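Local structure of concanavalin A-like lectin protein kinase family protein (Theobroma cacao, 6CTH) at residues R70-V75 / V119-S124; G97-H102 / S145-D150; F203-L208 / L228-V233; G266-H271 / P294-S299. The protein probably transfers phosphate from ATP to hydroxyl groups of proteins, its kinase domain being captured here with magnesium and an oxindole inhibitor in the nucleotide pocket. All coordinates share one frame; numbering follows the deposited sequence.

Contact 1: R70-V75 / V119-S124; sequences RHKNLV and VKDLAS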
# COMPACT_ATOMS: atom_id res chain seq x y z
N ARG A 70 -6.00 11.15 10.49
CA ARG A 70 -6.99 10.32 11.15
C ARG A 70 -7.99 9.92 10.07
O ARG A 70 -8.69 10.78 9.54
CB ARG A 70 -7.68 11.07 12.28
CG ARG A 70 -6.72 11.55 13.35
CD ARG A 70 -6.23 10.41 14.21
NE ARG A 70 -5.59 10.90 15.42
CZ ARG A 70 -4.36 11.39 15.47
NH1 ARG A 70 -3.62 11.44 14.37
NH2 ARG A 70 -3.86 11.82 16.61
N HIS A 71 -8.11 8.63 9.76
CA HIS A 71 -9.03 8.22 8.70
C HIS A 71 -9.28 6.73 8.89
O HIS A 71 -8.35 5.98 9.26
CB HIS A 71 -8.50 8.57 7.29
CG HIS A 71 -9.47 8.38 6.17
ND1 HIS A 71 -9.71 7.17 5.57
CD2 HIS A 71 -10.24 9.28 5.51
CE1 HIS A 71 -10.60 7.32 4.59
NE2 HIS A 71 -10.90 8.61 4.51
N LYS A 72 -10.49 6.28 8.55
CA LYS A 72 -10.83 4.86 8.67
C LYS A 72 -9.90 3.96 7.82
O LYS A 72 -9.70 2.81 8.15
CB LYS A 72 -12.28 4.53 8.34
CG LYS A 72 -12.64 4.66 6.91
CD LYS A 72 -14.15 4.65 6.64
CE LYS A 72 -14.40 5.11 5.22
NZ LYS A 72 -13.98 4.19 4.13
N ASN A 73 -9.36 4.49 6.76
CA ASN A 73 -8.50 3.68 5.87
C ASN A 73 -7.02 4.04 6.02
O ASN A 73 -6.24 3.75 5.12
CB ASN A 73 -8.98 3.78 4.46
CG ASN A 73 -10.43 3.30 4.30
OD1 ASN A 73 -11.30 4.08 3.90
ND2 ASN A 73 -10.69 2.06 4.68
N LEU A 74 -6.64 4.64 7.15
CA LEU A 74 -5.24 4.86 7.48
C LEU A 74 -4.85 4.23 8.80
O LEU A 74 -5.60 4.32 9.79
CB LEU A 74 -4.89 6.33 7.49
CG LEU A 74 -4.99 7.08 6.17
CD1 LEU A 74 -4.69 8.54 6.41
CD2 LEU A 74 -3.97 6.53 5.19
N VAL A 75 -3.63 3.65 8.86
CA VAL A 75 -3.14 3.13 10.11
C VAL A 75 -2.88 4.26 11.10
O VAL A 75 -2.34 5.30 10.71
CB VAL A 75 -1.81 2.37 9.86
CG1 VAL A 75 -1.14 2.00 11.16
CG2 VAL A 75 -2.09 1.16 9.00
N VAL A 119 -9.86 -2.05 -2.80
CA VAL A 119 -9.37 -1.04 -3.73
C VAL A 119 -10.09 0.28 -3.41
O VAL A 119 -9.45 1.33 -3.39
CB VAL A 119 -9.61 -1.45 -5.19
CG1 VAL A 119 -9.33 -0.29 -6.15
CG2 VAL A 119 -8.74 -2.63 -5.53
N LYS A 120 -11.39 0.22 -3.18
CA LYS A 120 -12.16 1.47 -2.83
C LYS A 120 -11.65 2.09 -1.50
O LYS A 120 -11.55 3.32 -1.38
CB LYS A 120 -13.65 1.17 -2.76
CG LYS A 120 -14.30 0.96 -4.11
CD LYS A 120 -15.74 0.58 -3.93
CE LYS A 120 -16.42 0.49 -5.25
NZ LYS A 120 -17.85 0.11 -5.01
N ASP A 121 -11.30 1.23 -0.54
CA ASP A 121 -10.72 1.64 0.77
C ASP A 121 -9.40 2.36 0.56
O ASP A 121 -9.17 3.42 1.09
CB ASP A 121 -10.44 0.47 1.74
CG ASP A 121 -11.70 -0.15 2.38
OD1 ASP A 121 -12.79 0.45 2.33
OD2 ASP A 121 -11.55 -1.25 3.00
N LEU A 122 -8.54 1.76 -0.27
CA LEU A 122 -7.26 2.38 -0.59
C LEU A 122 -7.49 3.70 -1.32
O LEU A 122 -6.77 4.68 -1.01
CB LEU A 122 -6.39 1.41 -1.45
CG LEU A 122 -5.05 1.98 -1.89
CD1 LEU A 122 -4.17 2.31 -0.74
CD2 LEU A 122 -4.40 0.93 -2.80
N ALA A 123 -8.46 3.77 -2.23
CA ALA A 123 -8.73 5.01 -2.98
C ALA A 123 -9.19 6.13 -2.02
O ALA A 123 -8.73 7.26 -2.13
CB ALA A 123 -9.75 4.81 -4.07
N SER A 124 -10.02 5.74 -1.07
CA SER A 124 -10.50 6.67 0.01
C SER A 124 -9.35 7.21 0.82
O SER A 124 -9.28 8.41 1.11
CB SER A 124 -11.54 5.99 0.89
OG SER A 124 -12.76 5.86 0.14
O HOH W 1 -11.56 9.91 1.83
O HOH W 2 -13.65 1.37 5.12
O HOH W 3 -14.67 4.29 1.27
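The imidazole of His71 has CA of Asn73 at its edge, in the ring plane; the carbonyl O of Ser124 approaches it obliquely, 3.8 Å from NE2, and the ring of Tyr128 meets it with the planes at about 40°. The side chains of Asn73 and Asp121 cross at about a right angle, yet their amide and carboxylate planes are only 26° apart, and ND2 sits 3.3 Å from CG of Asp121. Two bonds fix these groups from within the loop. With CG anti to the backbone N (chi1 -170°), His71 turns ND1 back to accept the N-H of Asn73 at 3.0 Å, close to the ring plane, inside a type I turn from His71 to Leu74. Lys72 curls its ammonium over so that NZ donates to a lone pair of Asn73 OD1 at 2.7 Å. This is the loop between helix αC (54-66) and strand β4 (77-83) of the protein kinase fold, seated on helix αE (112-132) of the C-lobe, so the contact ties the two lobes together. Asn73 and Asp121 also hold strand 155-157: Asn73 ND2 donates to Ala155 O, and Asp121 OD2 accepts from Ala155 N. Lys72 NZ stays 4.3 Å from Asp121 OD1, too far for a salt bridge, and one water joins NZ, Asn73 ND2 and Asp121 OD1. A second water links NZ to Ser124 OG, and a third bridges His71 NE2 and Ser124 O, donating to the carbonyl at 2.8 Å.

Contact 2: G97-H102 / S145-D150; sequences GSLDSH and SNIMLD. With FE7 (N-{(3Z)-2-oxo-3-[phenyl({4-[(piperidin-1-yl)methyl]phenyl}amino)methylidene]-2,3-dihydro-1H-indol-5-yl}ethanesulfonamide), chain B.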
# COMPACT_ATOMS: atom_id res chain seq x y z
N GLY A 97 -2.95 -9.22 9.40
CA GLY A 97 -1.71 -8.81 8.78
C GLY A 97 -1.84 -7.95 7.52
O GLY A 97 -2.85 -7.22 7.35
N SER A 98 -0.83 -8.04 6.65
CA SER A 98 -0.78 -7.19 5.49
C SER A 98 -1.37 -7.86 4.26
O SER A 98 -1.44 -9.09 4.15
CB SER A 98 0.63 -6.66 5.20
OG SER A 98 1.59 -7.70 5.21
N LEU A 99 -1.79 -7.05 3.31
CA LEU A 99 -2.54 -7.55 2.18
C LEU A 99 -1.74 -8.53 1.29
O LEU A 99 -2.30 -9.51 0.76
CB LEU A 99 -3.05 -6.37 1.34
CG LEU A 99 -3.77 -6.60 0.04
CD1 LEU A 99 -5.00 -7.46 0.25
CD2 LEU A 99 -4.17 -5.26 -0.58
N ASP A 100 -0.46 -8.24 1.14
CA ASP A 100 0.44 -9.10 0.35
C ASP A 100 0.38 -10.59 0.80
O ASP A 100 0.42 -11.48 -0.03
CB ASP A 100 1.89 -8.56 0.37
CG ASP A 100 2.49 -8.51 1.76
OD1 ASP A 100 1.80 -8.07 2.73
OD2 ASP A 100 3.67 -8.95 1.92
N SER A 101 0.22 -10.82 2.10
CA SER A 101 0.16 -12.17 2.67
C SER A 101 -1.04 -12.92 2.20
O SER A 101 -0.98 -14.14 2.05
CB SER A 101 0.17 -12.13 4.18
OG SER A 101 1.42 -11.64 4.60
N HIS A 102 -2.11 -12.22 1.84
CA HIS A 102 -3.33 -12.87 1.31
C HIS A 102 -3.32 -12.98 -0.18
O HIS A 102 -3.49 -14.08 -0.72
CB HIS A 102 -4.56 -12.12 1.75
CG HIS A 102 -4.74 -12.12 3.23
ND1 HIS A 102 -5.66 -12.93 3.85
CD2 HIS A 102 -4.17 -11.38 4.20
CE1 HIS A 102 -5.66 -12.69 5.14
NE2 HIS A 102 -4.75 -11.77 5.39
N SER A 145 2.19 -4.65 0.70
CA SER A 145 2.76 -4.87 2.01
C SER A 145 2.59 -3.72 3.00
O SER A 145 2.90 -3.86 4.18
CB SER A 145 4.25 -5.24 1.96
OG SER A 145 5.00 -4.27 1.27
N ASN A 146 2.18 -2.55 2.49
CA ASN A 146 1.85 -1.42 3.32
C ASN A 146 0.37 -1.26 3.56
O ASN A 146 -0.03 -0.23 4.17
CB ASN A 146 2.41 -0.13 2.72
CG ASN A 146 3.91 0.00 2.92
OD1 ASN A 146 4.48 -0.58 3.86
ND2 ASN A 146 4.53 0.74 2.07
N ILE A 147 -0.44 -2.23 3.15
CA ILE A 147 -1.89 -2.20 3.42
C ILE A 147 -2.24 -3.27 4.46
O ILE A 147 -2.06 -4.47 4.23
CB ILE A 147 -2.69 -2.39 2.11
CG1 ILE A 147 -2.30 -1.28 1.11
CG2 ILE A 147 -4.19 -2.41 2.38
CD1 ILE A 147 -2.86 -1.47 -0.28
N MET A 148 -2.76 -2.81 5.61
CA MET A 148 -3.14 -3.70 6.69
C MET A 148 -4.61 -4.03 6.61
O MET A 148 -5.43 -3.19 6.14
CB MET A 148 -2.85 -3.03 8.04
CG MET A 148 -1.40 -2.70 8.29
SD MET A 148 -0.35 -4.19 8.19
CE MET A 148 -1.06 -5.06 9.55
N LEU A 149 -4.97 -5.22 7.07
CA LEU A 149 -6.34 -5.67 7.04
C LEU A 149 -6.89 -5.85 8.45
O LEU A 149 -6.22 -6.48 9.29
CB LEU A 149 -6.44 -6.98 6.28
CG LEU A 149 -6.04 -6.84 4.80
CD1 LEU A 149 -6.09 -8.21 4.12
CD2 LEU A 149 -6.97 -5.86 4.06
N ASP A 150 -8.08 -5.30 8.72
CA ASP A 150 -8.72 -5.54 10.01
C ASP A 150 -9.48 -6.86 9.99
O ASP A 150 -9.43 -7.60 9.00
CB ASP A 150 -9.57 -4.34 10.47
CG ASP A 150 -10.85 -4.16 9.70
OD1 ASP A 150 -11.28 -5.05 8.91
OD2 ASP A 150 -11.50 -3.09 9.93
C4 FE7 B . 1.74 -4.06 11.53
C14 FE7 B . 4.65 -6.98 8.39
C5 FE7 B . 1.03 -3.17 12.36
C6 FE7 B . 1.23 -1.81 12.31
C11 FE7 B . 2.67 -6.81 10.33
C7 FE7 B . 2.14 -1.30 11.39
C8 FE7 B . 0.25 -5.23 12.90
C9 FE7 B . 1.28 -5.40 11.85
C10 FE7 B . 1.61 -6.64 11.34
C12 FE7 B . 3.99 -6.56 10.65
C13 FE7 B . 4.98 -6.65 9.68
N1 FE7 B . 0.15 -3.90 13.15
N2 FE7 B . 0.87 -7.69 11.71
C3 FE7 B . 2.63 -3.53 10.60
N3 FE7 B . 1.58 -14.09 11.82
O2 FE7 B . -0.40 -6.11 13.46
C2 FE7 B . 2.81 -2.15 10.51
N FE7 B . 3.59 -1.54 9.49
S FE7 B . 4.42 -2.21 8.27
O FE7 B . 4.67 -3.58 8.57
O1 FE7 B . 5.52 -1.34 8.00
C1 FE7 B . 3.19 -2.05 7.02
C FE7 B . 2.59 -0.68 7.14
C16 FE7 B . 2.35 -7.15 9.02
C15 FE7 B . 3.33 -7.23 8.06
C17 FE7 B . 0.94 -9.08 11.47
C22 FE7 B . 1.98 -9.66 10.75
C21 FE7 B . 1.98 -11.02 10.51
C20 FE7 B . 0.96 -11.83 10.97
C19 FE7 B . -0.07 -11.25 11.69
C18 FE7 B . -0.08 -9.89 11.94
C23 FE7 B . 0.98 -13.32 10.72
C28 FE7 B . 1.44 -15.53 11.59
C27 FE7 B . 1.96 -16.33 12.76
C26 FE7 B . 3.41 -15.99 13.05
C25 FE7 B . 3.59 -14.49 13.16
C24 FE7 B . 3.00 -13.77 11.97
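Residues 97-99 and 147-149 meet in a single antiparallel bridge, with Ser98 and Met148 as a non-hydrogen-bonded pair flanked by Leu149 N to Gly97 O (2.9 Å) and Leu99 N to Ile147 O (2.8 Å), each N-H arriving nearly along the C=O axis. Leu99 holds CG anti to the backbone N (chi1 176°) and lies alongside Ile147, both pointing the same way, with CD2 on its CD1 at 4.0 Å. Leu99 crosses Leu149 obliquely, CD1 meeting CD1. CD1 of Leu149 then runs tip to tip with the His102 ring, an off-centre CH-pi contact 4.1 Å from the centroid. The ring is fixed at both nitrogens, ND1 by Ser108 OG and NE2 by Asn96 O. Met148 starts away from residues 97-102, but bends at chi2 and chi3 (-58° and -63°) to bring CE back to Gly97 O. The same methyl touches C9 of the inhibitor at 3.3 Å, while SD lies by the oxindole carbons C3 and C4, so Met148 forms part of the C-lobe floor of the pocket, as its equivalent does beneath adenine in other kinases. Ser98 OG donates to the syn lone pair of Asp100 OD1 at 2.5 Å. Ser98 OG also lies 3.4 Å from FE7 C15, a phenyl carbon. The contact thus spends its backbone polarity on joining the start of helix αD (99-103) to the strand that follows the catalytic loop, and offers the inhibitor largely a surface for van der Waals contact, with hydrogen bonds to the ligand made at the hinge, by Met94 N and Glu92 O.

Contact 3: F203-L208 / L228-V233; sequences FGVVAL and LLVPWV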
# COMPACT_ATOMS: atom_id res chain seq x y z
N PHE A 203 -0.85 3.32 -6.97
CA PHE A 203 -2.21 2.79 -6.76
C PHE A 203 -2.67 1.89 -7.93
O PHE A 203 -3.30 0.84 -7.71
CB PHE A 203 -3.21 3.99 -6.57
CG PHE A 203 -4.66 3.59 -6.55
CD1 PHE A 203 -5.28 3.23 -5.38
CD2 PHE A 203 -5.40 3.54 -7.72
CE1 PHE A 203 -6.61 2.82 -5.36
CE2 PHE A 203 -6.72 3.12 -7.72
CZ PHE A 203 -7.33 2.77 -6.53
N GLY A 204 -2.39 2.33 -9.15
CA GLY A 204 -2.72 1.58 -10.41
C GLY A 204 -2.09 0.19 -10.36
O GLY A 204 -2.79 -0.80 -10.59
N VAL A 205 -0.82 0.14 -10.00
CA VAL A 205 -0.09 -1.13 -9.94
C VAL A 205 -0.74 -2.02 -8.89
O VAL A 205 -1.08 -3.17 -9.18
CB VAL A 205 1.38 -0.94 -9.61
CG1 VAL A 205 2.06 -2.29 -9.45
CG2 VAL A 205 2.06 -0.12 -10.68
N VAL A 206 -1.03 -1.45 -7.72
CA VAL A 206 -1.68 -2.20 -6.66
C VAL A 206 -3.03 -2.73 -7.12
O VAL A 206 -3.38 -3.86 -6.84
CB VAL A 206 -1.78 -1.36 -5.36
CG1 VAL A 206 -2.75 -2.01 -4.37
CG2 VAL A 206 -0.37 -1.22 -4.75
N ALA A 207 -3.84 -1.90 -7.79
CA ALA A 207 -5.15 -2.31 -8.27
C ALA A 207 -5.02 -3.56 -9.16
O ALA A 207 -5.78 -4.50 -9.04
CB ALA A 207 -5.80 -1.20 -9.06
N LEU A 208 -4.02 -3.55 -10.02
CA LEU A 208 -3.80 -4.69 -10.94
C LEU A 208 -3.29 -5.93 -10.24
O LEU A 208 -3.64 -7.05 -10.65
CB LEU A 208 -2.88 -4.26 -12.07
CG LEU A 208 -3.47 -3.16 -12.96
CD1 LEU A 208 -2.54 -2.74 -14.05
CD2 LEU A 208 -4.83 -3.53 -13.56
N LEU A 228 7.00 -8.33 -16.29
CA LEU A 228 6.25 -7.43 -15.41
C LEU A 228 4.76 -7.45 -15.64
O LEU A 228 4.26 -7.61 -16.74
CB LEU A 228 6.75 -5.99 -15.57
CG LEU A 228 8.21 -5.67 -15.22
CD1 LEU A 228 8.43 -4.21 -15.54
CD2 LEU A 228 8.54 -5.91 -13.76
N LEU A 229 4.04 -7.12 -14.56
CA LEU A 229 2.59 -7.11 -14.60
C LEU A 229 1.93 -6.13 -15.52
O LEU A 229 1.02 -6.51 -16.25
CB LEU A 229 2.05 -6.85 -13.16
CG LEU A 229 0.53 -6.96 -12.98
CD1 LEU A 229 0.01 -8.32 -13.31
CD2 LEU A 229 0.22 -6.65 -11.52
N VAL A 230 2.29 -4.84 -15.46
CA VAL A 230 1.54 -3.82 -16.14
C VAL A 230 1.55 -4.04 -17.68
O VAL A 230 0.49 -3.94 -18.30
CB VAL A 230 2.01 -2.40 -15.73
CG1 VAL A 230 1.45 -1.31 -16.61
CG2 VAL A 230 1.63 -2.12 -14.26
N PRO A 231 2.71 -4.32 -18.28
CA PRO A 231 2.68 -4.55 -19.76
C PRO A 231 1.82 -5.73 -20.16
O PRO A 231 1.14 -5.65 -21.18
CB PRO A 231 4.14 -4.83 -20.11
CG PRO A 231 4.94 -4.26 -19.02
CD PRO A 231 4.08 -4.25 -17.78
N TRP A 232 1.82 -6.80 -19.37
CA TRP A 232 0.97 -7.95 -19.67
C TRP A 232 -0.50 -7.62 -19.54
O TRP A 232 -1.29 -8.02 -20.35
CB TRP A 232 1.34 -9.13 -18.77
CG TRP A 232 0.47 -10.31 -18.89
CD1 TRP A 232 0.56 -11.31 -19.83
CD2 TRP A 232 -0.61 -10.68 -18.02
NE1 TRP A 232 -0.41 -12.27 -19.60
CE2 TRP A 232 -1.13 -11.91 -18.49
CE3 TRP A 232 -1.17 -10.10 -16.89
CZ2 TRP A 232 -2.20 -12.57 -17.86
CZ3 TRP A 232 -2.25 -10.76 -16.26
CH2 TRP A 232 -2.75 -11.98 -16.76
N VAL A 233 -0.88 -6.85 -18.50
CA VAL A 233 -2.27 -6.41 -18.38
C VAL A 233 -2.65 -5.52 -19.56
O VAL A 233 -3.74 -5.68 -20.17
CB VAL A 233 -2.59 -5.74 -17.01
CG1 VAL A 233 -4.03 -5.26 -16.96
CG2 VAL A 233 -2.36 -6.72 -15.88
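Leu208 carries most of the packing between helices αF (196-212) and αG (229-238) in the C-lobe of the kinase fold, whose segments 203-208 and 229-233 cross at 68° with their axes 10.5 Å apart. Its CB lies 4.0 Å from CD2 of Leu229, a methyl that also presses on the carbonyl carbon of Leu208 itself. From there CG is anti to the carbonyl carbon (chi1 -64°) and the chain extends (chi2 179°), carrying both methyls toward helix αG. CD2 reaches CG1 of Val233 at 3.9 Å, and CD1 sits between that same methyl and CG2 of Val230, 4.2 Å away. Leu208 and Val233 cross obliquely, one leucine fork straddling one valine branch. Leu229, with CG anti to its backbone N, also touches Glu209 and Ser212, further toward the C-terminal end of helix αF. Leu267 of helix αH (256-269) packs on both Leu208 and Val233, so three helices share this apolar core. One turn back on helix αF, Val205 crosses Val230 at about a right angle, and the two CG2 methyls, each anti to its own carbonyl carbon, meet at 4.1 Å.

Contact 4: G266-H271 / P294-S299; sequences GLWCAH and PNLPGS. With ACT (acetate ion), chain D.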
# COMPACT_ATOMS: atom_id res chain seq x y z
N GLY A 266 -6.94 0.60 -13.26
CA GLY A 266 -5.54 0.30 -12.99
C GLY A 266 -4.58 0.77 -14.08
O GLY A 266 -3.55 1.38 -13.81
N LEU A 267 -4.93 0.49 -15.34
CA LEU A 267 -4.07 0.91 -16.46
C LEU A 267 -4.02 2.43 -16.60
O LEU A 267 -2.99 3.00 -16.87
CB LEU A 267 -4.56 0.24 -17.77
CG LEU A 267 -4.51 -1.29 -17.80
CD1 LEU A 267 -5.21 -1.77 -19.06
CD2 LEU A 267 -3.06 -1.75 -17.73
N TRP A 268 -5.17 3.08 -16.47
CA TRP A 268 -5.26 4.54 -16.51
C TRP A 268 -4.34 5.19 -15.50
O TRP A 268 -3.64 6.15 -15.80
CB TRP A 268 -6.71 4.91 -16.25
CG TRP A 268 -7.19 6.29 -16.46
CD1 TRP A 268 -6.70 7.23 -17.33
CD2 TRP A 268 -8.38 6.86 -15.88
NE1 TRP A 268 -7.49 8.37 -17.29
CE2 TRP A 268 -8.53 8.16 -16.42
CE3 TRP A 268 -9.32 6.40 -14.96
CZ2 TRP A 268 -9.59 9.02 -16.06
CZ3 TRP A 268 -10.38 7.28 -14.58
CH2 TRP A 268 -10.51 8.55 -15.18
N CYS A 269 -4.36 4.63 -14.29
CA CYS A 269 -3.55 5.09 -13.17
C CYS A 269 -2.09 4.81 -13.46
O CYS A 269 -1.25 5.63 -13.17
CB CYS A 269 -3.98 4.42 -11.87
SG CYS A 269 -5.56 5.07 -11.27
N ALA A 270 -1.82 3.68 -14.10
CA ALA A 270 -0.46 3.29 -14.42
C ALA A 270 0.04 3.78 -15.76
O ALA A 270 1.03 3.25 -16.31
CB ALA A 270 -0.31 1.77 -14.29
N HIS A 271 -0.57 4.83 -16.30
CA HIS A 271 -0.14 5.35 -17.59
C HIS A 271 1.30 5.82 -17.52
O HIS A 271 1.67 6.54 -16.60
CB HIS A 271 -1.01 6.55 -17.94
CG HIS A 271 -1.52 6.54 -19.35
ND1 HIS A 271 -0.69 6.65 -20.44
CD2 HIS A 271 -2.78 6.43 -19.84
CE1 HIS A 271 -1.42 6.61 -21.54
NE2 HIS A 271 -2.68 6.47 -21.20
N PRO A 294 -12.37 5.08 -18.65
CA PRO A 294 -11.43 5.88 -19.44
C PRO A 294 -11.27 5.32 -20.87
O PRO A 294 -11.38 4.12 -21.05
CB PRO A 294 -10.11 5.69 -18.72
CG PRO A 294 -10.25 4.34 -18.10
CD PRO A 294 -11.68 4.29 -17.62
N ASN A 295 -10.97 6.20 -21.81
CA ASN A 295 -10.58 5.80 -23.17
C ASN A 295 -9.06 5.55 -23.17
O ASN A 295 -8.26 6.48 -23.08
CB ASN A 295 -10.95 6.85 -24.22
CG ASN A 295 -12.43 6.81 -24.59
OD1 ASN A 295 -13.22 6.13 -23.92
ND2 ASN A 295 -12.81 7.55 -25.64
N LEU A 296 -8.70 4.29 -23.24
CA LEU A 296 -7.29 3.89 -23.21
C LEU A 296 -6.89 3.41 -24.59
O LEU A 296 -7.69 2.77 -25.22
CB LEU A 296 -7.12 2.78 -22.22
CG LEU A 296 -7.37 3.23 -20.78
CD1 LEU A 296 -7.22 2.02 -19.90
CD2 LEU A 296 -6.39 4.31 -20.35
N PRO A 297 -5.66 3.72 -25.04
CA PRO A 297 -5.17 3.02 -26.22
C PRO A 297 -4.97 1.53 -25.94
O PRO A 297 -4.70 1.13 -24.80
CB PRO A 297 -3.83 3.72 -26.47
CG PRO A 297 -3.38 4.10 -25.09
CD PRO A 297 -4.67 4.69 -24.57
N GLY A 298 -5.10 0.72 -26.99
CA GLY A 298 -4.91 -0.72 -26.86
C GLY A 298 -3.46 -1.12 -26.63
O GLY A 298 -3.21 -2.15 -26.03
N SER A 299 -2.51 -0.31 -27.07
CA SER A 299 -1.09 -0.57 -26.76
C SER A 299 -0.57 0.39 -25.70
O SER A 299 -0.85 1.59 -25.76
CB SER A 299 -0.23 -0.41 -28.00
OG SER A 299 -0.56 -1.43 -28.91
C ACT D . -10.61 9.61 -20.67
O ACT D . -9.61 9.37 -21.36
OXT ACT D . -11.55 8.81 -20.61
CH3 ACT D . -10.58 10.80 -19.77
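Pro294 crosses the indole of Trp268 obliquely, its CB-CG edge leaning on one face: CB sits 3.6 Å from the centroid of the five-membered ring, only 14° off the normal, a CH-pi contact over the face. CG of Pro294 lies by the CD2-CE3 side of the Trp268 indole, 3.9 Å from CE3. Trp268 presents this face because CG is anti to the backbone N (chi1 -169°), which swings the indole out from the helix. Two residues on, Leu296 points to the helix as well. Its extended side chain (chi2 178°) splits at the tip, CD1 resting on CB of Leu267 at 3.8 Å and CD2 on CA of Trp268 at 4.0 Å. This is the C-terminal end of the C-lobe of the kinase fold, where the chain leaving helix αI (280-287) runs back over the end of helix αH (256-269), with Leu267 also packed on Val233 and Trp234 of helix αG. His271, just past the helix end, turns its ring to Leu296 CD2 and then to Pro297, NE2 standing 4.3 Å from CD; Trp234 meets the same imidazole edge-to-face. Beside Pro294, an acetate ion, probably from the crystallisation liquor, accepts the N-H of Asn295 at OXT (2.9 Å), and its methyl group approaches the Trp268 indole obliquely.

How the contacts relate
The contacts run from the lobe interface beside the inhibitor out through the C-lobe. Contact 2 touches the ligand directly and lies near the magnesium held by Asp141 and Asp159, about 7 Å from the Ser145 side chain; in contact 1 the Asn73 side chain is about 13 Å from the ligand. These two contacts interlock along the chain and join where Leu122 CD2 meets Ile147 CD1 at 3.8 Å. Helix αF continues the core: Phe203 CD1 lies 3.6 Å from Leu122 CD2, linking contact 3 to contact 1. Contact 4 completes the row through Gly204 CA, 3.4 Å from Cys269 CB, while staying about 13 Å from contact 2 at the nearest atoms.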